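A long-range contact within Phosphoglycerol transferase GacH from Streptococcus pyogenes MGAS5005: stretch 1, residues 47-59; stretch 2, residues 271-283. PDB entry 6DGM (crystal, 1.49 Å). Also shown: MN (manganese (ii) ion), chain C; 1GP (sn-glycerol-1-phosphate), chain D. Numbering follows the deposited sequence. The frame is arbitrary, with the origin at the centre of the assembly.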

# COMPACT_ATOMS: atom_id res chain seq x y z
N GLU A 47 -9.47 2.41 -2.48
CA GLU A 47 -10.08 3.13 -1.37
C GLU A 47 -11.16 2.31 -0.70
O GLU A 47 -12.11 1.86 -1.33
CB GLU A 47 -10.67 4.42 -1.94
CG GLU A 47 -11.47 5.27 -0.93
CD GLU A 47 -10.67 5.61 0.30
OE1 GLU A 47 -11.08 5.17 1.39
OE2 GLU A 47 -9.65 6.30 0.18
N SER A 48 -11.01 2.13 0.60
CA SER A 48 -12.00 1.51 1.47
C SER A 48 -12.32 0.07 1.11
O SER A 48 -13.34 -0.45 1.56
CB SER A 48 -13.29 2.34 1.51
OG SER A 48 -13.07 3.58 2.16
N LEU A 49 -11.47 -0.63 0.37
CA LEU A 49 -11.79 -2.00 -0.04
C LEU A 49 -11.45 -3.02 1.05
O LEU A 49 -10.30 -3.19 1.45
CB LEU A 49 -11.08 -2.35 -1.35
CG LEU A 49 -11.47 -3.75 -1.84
CD1 LEU A 49 -11.68 -3.74 -3.34
CD2 LEU A 49 -10.43 -4.80 -1.45
N SER A 50 -12.46 -3.79 1.46
CA SER A 50 -12.24 -4.83 2.44
C SER A 50 -13.44 -5.77 2.42
O SER A 50 -14.59 -5.32 2.48
CB SER A 50 -12.03 -4.24 3.84
OG SER A 50 -11.54 -5.22 4.75
N ASP A 51 -13.16 -7.07 2.37
CA ASP A 51 -14.21 -8.06 2.21
C ASP A 51 -15.17 -8.00 3.38
O ASP A 51 -14.76 -8.27 4.51
CB ASP A 51 -13.58 -9.44 2.14
CG ASP A 51 -14.56 -10.53 1.74
OD1 ASP A 51 -15.78 -10.29 1.73
OD2 ASP A 51 -14.09 -11.64 1.43
N PRO A 52 -16.44 -7.67 3.16
CA PRO A 52 -17.39 -7.66 4.29
C PRO A 52 -17.60 -9.02 4.93
O PRO A 52 -18.07 -9.09 6.08
CB PRO A 52 -18.68 -7.10 3.69
CG PRO A 52 -18.52 -7.18 2.21
CD PRO A 52 -17.07 -7.27 1.89
N ASP A 53 -17.25 -10.11 4.24
CA ASP A 53 -17.42 -11.45 4.80
C ASP A 53 -16.59 -11.67 6.06
O ASP A 53 -16.90 -12.58 6.84
CB ASP A 53 -17.05 -12.48 3.74
CG ASP A 53 -17.37 -13.90 4.17
OD1 ASP A 53 -18.18 -14.07 5.11
OD2 ASP A 53 -16.81 -14.83 3.56
N ARG A 54 -15.54 -10.87 6.28
CA ARG A 54 -14.74 -11.01 7.49
C ARG A 54 -15.37 -10.31 8.69
O ARG A 54 -14.88 -10.49 9.82
CB ARG A 54 -13.34 -10.42 7.30
CG ARG A 54 -12.34 -11.35 6.69
CD ARG A 54 -10.92 -10.84 6.92
NE ARG A 54 -10.71 -9.51 6.38
CZ ARG A 54 -10.57 -9.25 5.09
NH1 ARG A 54 -10.63 -10.24 4.20
NH2 ARG A 54 -10.38 -8.01 4.69
N VAL A 55 -16.38 -9.48 8.49
CA VAL A 55 -17.07 -8.83 9.59
C VAL A 55 -18.10 -9.81 10.15
O VAL A 55 -19.06 -10.17 9.46
CB VAL A 55 -17.71 -7.51 9.14
CG1 VAL A 55 -18.31 -6.79 10.32
CG2 VAL A 55 -16.66 -6.66 8.44
N SER A 56 -17.90 -10.22 11.41
CA SER A 56 -18.56 -11.40 11.95
C SER A 56 -20.08 -11.33 11.82
O SER A 56 -20.73 -12.32 11.47
CB SER A 56 -18.19 -11.58 13.43
OG SER A 56 -16.79 -11.64 13.62
N ASN A 57 -20.68 -10.20 12.17
CA ASN A 57 -22.13 -10.13 12.29
C ASN A 57 -22.82 -9.67 11.02
O ASN A 57 -24.01 -9.34 11.07
CB ASN A 57 -22.54 -9.25 13.47
CG ASN A 57 -22.23 -9.88 14.80
OD1 ASN A 57 -22.13 -11.10 14.92
ND2 ASN A 57 -22.10 -9.05 15.82
N VAL A 58 -22.12 -9.68 9.90
CA VAL A 58 -22.64 -9.21 8.61
C VAL A 58 -23.02 -10.41 7.77
O VAL A 58 -22.34 -11.44 7.78
CB VAL A 58 -21.57 -8.36 7.89
CG1 VAL A 58 -21.76 -8.38 6.38
CG2 VAL A 58 -21.61 -6.95 8.42
N THR A 59 -24.11 -10.27 7.01
CA THR A 59 -24.51 -11.24 6.00
C THR A 59 -24.72 -10.51 4.69
O THR A 59 -25.39 -9.47 4.66
CB THR A 59 -25.79 -11.96 6.42
OG1 THR A 59 -25.61 -12.59 7.69
CG2 THR A 59 -26.17 -13.02 5.38
MN MN C . -9.24 5.94 2.41
C3 1GP D . -9.20 11.95 -0.96
O3 1GP D . -7.58 10.16 -0.58
C2 1GP D . -8.46 11.11 0.06
O2 1GP D . -8.34 12.85 -1.66
C1 1GP D . -9.43 10.39 0.98
O1P 1GP D . -8.75 9.85 2.12
O2P 1GP D . -10.24 7.86 3.06
O3P 1GP D . -8.66 9.36 4.53
O4P 1GP D . -10.80 10.30 3.54
P 1GP D . -9.64 9.28 3.34
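Stretch 2 271-283: HLPGLYPDSAFNK

Stretch 2 follows stretch 1 in the same overall direction: the CA of Ser48 lies 4.9 Å from the CA of Pro273, and the CA of Ser56 lies 5.3 Å from the CA of Phe281. Locally the order reverses, since the CA of Asn57 is 5.0 Å from the CA of Ala280. Stretch 2 is loop or turn apart from a 3-10 segment at 278-281, and together the stretches bury 680 Å².

His271 (phi/psi -167/165) is extended, and its CA-to-CB bond points away, yet chi1 of 49° (p) and chi2 of 75° bring the ring back. Its NE2 binds manganese at 2.1 Å, and Glu47 binds the same ion through OE1 at 2.2 Å and OE2 at 2.3 Å; the 3.2 Å between Glu47 OE1 and His271 NE2 therefore reflects shared coordination. A hydrogen bond from His271 ND1 to Leu272 O, 2.8 Å at 170°, steadies the ring. The carbonyl His271 O meets Ser48 CA at 3.2 Å in a CA-H...O contact.

Leu272 (-66/153) places CD1 3.5 Å from Ser50 OG, and Pro273 (-64/145) sets CD 3.5 Å from Ser48 O. Gly274 and Leu275 make no contact.

Tyr276 (-94/139) points toward stretch 1. Val55 CG2 lies over one ring face, 4.1 Å from the centroid and 25° off the normal, whereas Val58 CG2 approaches the edge, 3.7 Å from Tyr276 CE1. Water 1 joins Tyr276 OH (2.7 Å) to Ser50 O (2.8 Å).

In the 3-10 segment, Ser279 O accepts a weak bond from Asn57 ND2 (2.9 Å, 121°), and Ala280 O a better-aligned one from Asn57 N (3.0 Å, 156°). Val55 CG1 packs 3.6 Å from Ala280 CB and 3.9 Å from Phe281 CE1. Beyond it, Asn282 CB lies 3.9 Å from Ser56 CB.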

# COMPACT_ATOMS: atom_id res chain seq x y z
N HIS A 271 -8.19 0.89 4.38
CA HIS A 271 -8.87 0.74 5.66
C HIS A 271 -10.28 0.27 5.33
O HIS A 271 -10.72 0.35 4.18
CB HIS A 271 -8.94 2.08 6.43
CG HIS A 271 -9.43 3.21 5.58
ND1 HIS A 271 -10.76 3.35 5.24
CD2 HIS A 271 -8.77 4.20 4.95
CE1 HIS A 271 -10.90 4.39 4.44
NE2 HIS A 271 -9.70 4.93 4.25
N LEU A 272 -10.98 -0.23 6.35
CA LEU A 272 -12.38 -0.57 6.18
C LEU A 272 -13.20 0.70 5.94
O LEU A 272 -12.82 1.78 6.40
CB LEU A 272 -12.91 -1.26 7.44
CG LEU A 272 -12.82 -2.78 7.46
CD1 LEU A 272 -11.39 -3.27 7.63
CD2 LEU A 272 -13.71 -3.37 8.53
N PRO A 273 -14.33 0.58 5.24
CA PRO A 273 -15.27 1.71 5.18
C PRO A 273 -15.82 2.01 6.56
O PRO A 273 -16.07 1.11 7.36
CB PRO A 273 -16.36 1.19 4.25
CG PRO A 273 -16.37 -0.29 4.51
CD PRO A 273 -14.90 -0.65 4.65
N GLY A 274 -16.06 3.30 6.82
CA GLY A 274 -16.55 3.72 8.12
C GLY A 274 -18.06 3.63 8.19
O GLY A 274 -18.75 4.65 8.32
N LEU A 275 -18.58 2.42 8.04
CA LEU A 275 -20.02 2.23 8.11
C LEU A 275 -20.46 1.22 9.14
O LEU A 275 -21.67 1.13 9.40
CB LEU A 275 -20.59 1.82 6.74
CG LEU A 275 -20.04 0.53 6.11
CD1 LEU A 275 -20.70 -0.72 6.64
CD2 LEU A 275 -20.18 0.62 4.59
N TYR A 276 -19.53 0.46 9.75
CA TYR A 276 -19.93 -0.58 10.69
C TYR A 276 -19.91 -0.04 12.11
O TYR A 276 -18.97 0.67 12.49
CB TYR A 276 -18.93 -1.73 10.64
CG TYR A 276 -18.72 -2.41 9.31
CD1 TYR A 276 -19.61 -3.38 8.86
CD2 TYR A 276 -17.61 -2.12 8.52
CE1 TYR A 276 -19.42 -4.03 7.67
CE2 TYR A 276 -17.40 -2.76 7.30
CZ TYR A 276 -18.32 -3.72 6.88
OH TYR A 276 -18.11 -4.38 5.68
N PRO A 277 -20.90 -0.38 12.92
CA PRO A 277 -20.77 -0.18 14.37
C PRO A 277 -19.81 -1.19 14.96
O PRO A 277 -19.57 -2.26 14.39
CB PRO A 277 -22.20 -0.40 14.89
CG PRO A 277 -22.78 -1.37 13.92
CD PRO A 277 -22.16 -1.06 12.57
N ASP A 278 -19.23 -0.85 16.11
CA ASP A 278 -18.28 -1.76 16.74
C ASP A 278 -18.90 -3.13 17.01
O ASP A 278 -18.19 -4.14 16.99
CB ASP A 278 -17.73 -1.17 18.04
CG ASP A 278 -16.61 -0.16 17.81
OD1 ASP A 278 -16.15 0.01 16.66
OD2 ASP A 278 -16.20 0.46 18.81
N SER A 279 -20.20 -3.17 17.27
CA SER A 279 -20.86 -4.45 17.54
C SER A 279 -20.71 -5.42 16.38
O SER A 279 -20.76 -6.64 16.59
CB SER A 279 -22.34 -4.20 17.80
OG SER A 279 -22.96 -3.79 16.60
N ALA A 280 -20.54 -4.91 15.16
CA ALA A 280 -20.43 -5.77 13.98
C ALA A 280 -19.29 -6.77 14.10
O ALA A 280 -19.35 -7.85 13.51
CB ALA A 280 -20.21 -4.92 12.72
N PHE A 281 -18.24 -6.44 14.85
CA PHE A 281 -17.04 -7.27 14.91
C PHE A 281 -17.09 -8.34 16.00
O PHE A 281 -16.19 -9.19 16.04
CB PHE A 281 -15.82 -6.36 15.04
CG PHE A 281 -15.73 -5.34 13.95
CD1 PHE A 281 -15.29 -5.70 12.68
CD2 PHE A 281 -16.15 -4.04 14.16
CE1 PHE A 281 -15.24 -4.78 11.66
CE2 PHE A 281 -16.09 -3.10 13.13
CZ PHE A 281 -15.64 -3.48 11.89
N ASN A 282 -18.11 -8.33 16.86
CA ASN A 282 -18.39 -9.43 17.78
C ASN A 282 -17.18 -10.13 18.38
O ASN A 282 -16.93 -11.30 18.09
CB ASN A 282 -19.25 -10.49 17.06
CG ASN A 282 -19.82 -11.54 18.00
OD1 ASN A 282 -19.95 -11.31 19.20
ND2 ASN A 282 -20.16 -12.71 17.45
N LYS A 283 -16.45 -9.45 19.26
CA LYS A 283 -15.31 -10.04 19.97
C LYS A 283 -14.11 -10.33 19.06
O LYS A 283 -13.09 -10.84 19.55
CB LYS A 283 -15.64 -11.34 20.71
CG LYS A 283 -16.75 -11.24 21.76
CD LYS A 283 -17.35 -12.61 22.09
CE LYS A 283 -16.96 -13.10 23.48
NZ LYS A 283 -17.06 -14.59 23.61
O HOH W 1 -15.52 -4.27 4.93
O HOH W 2 -15.28 -9.67 13.09
O HOH W 3 -23.66 -6.12 15.23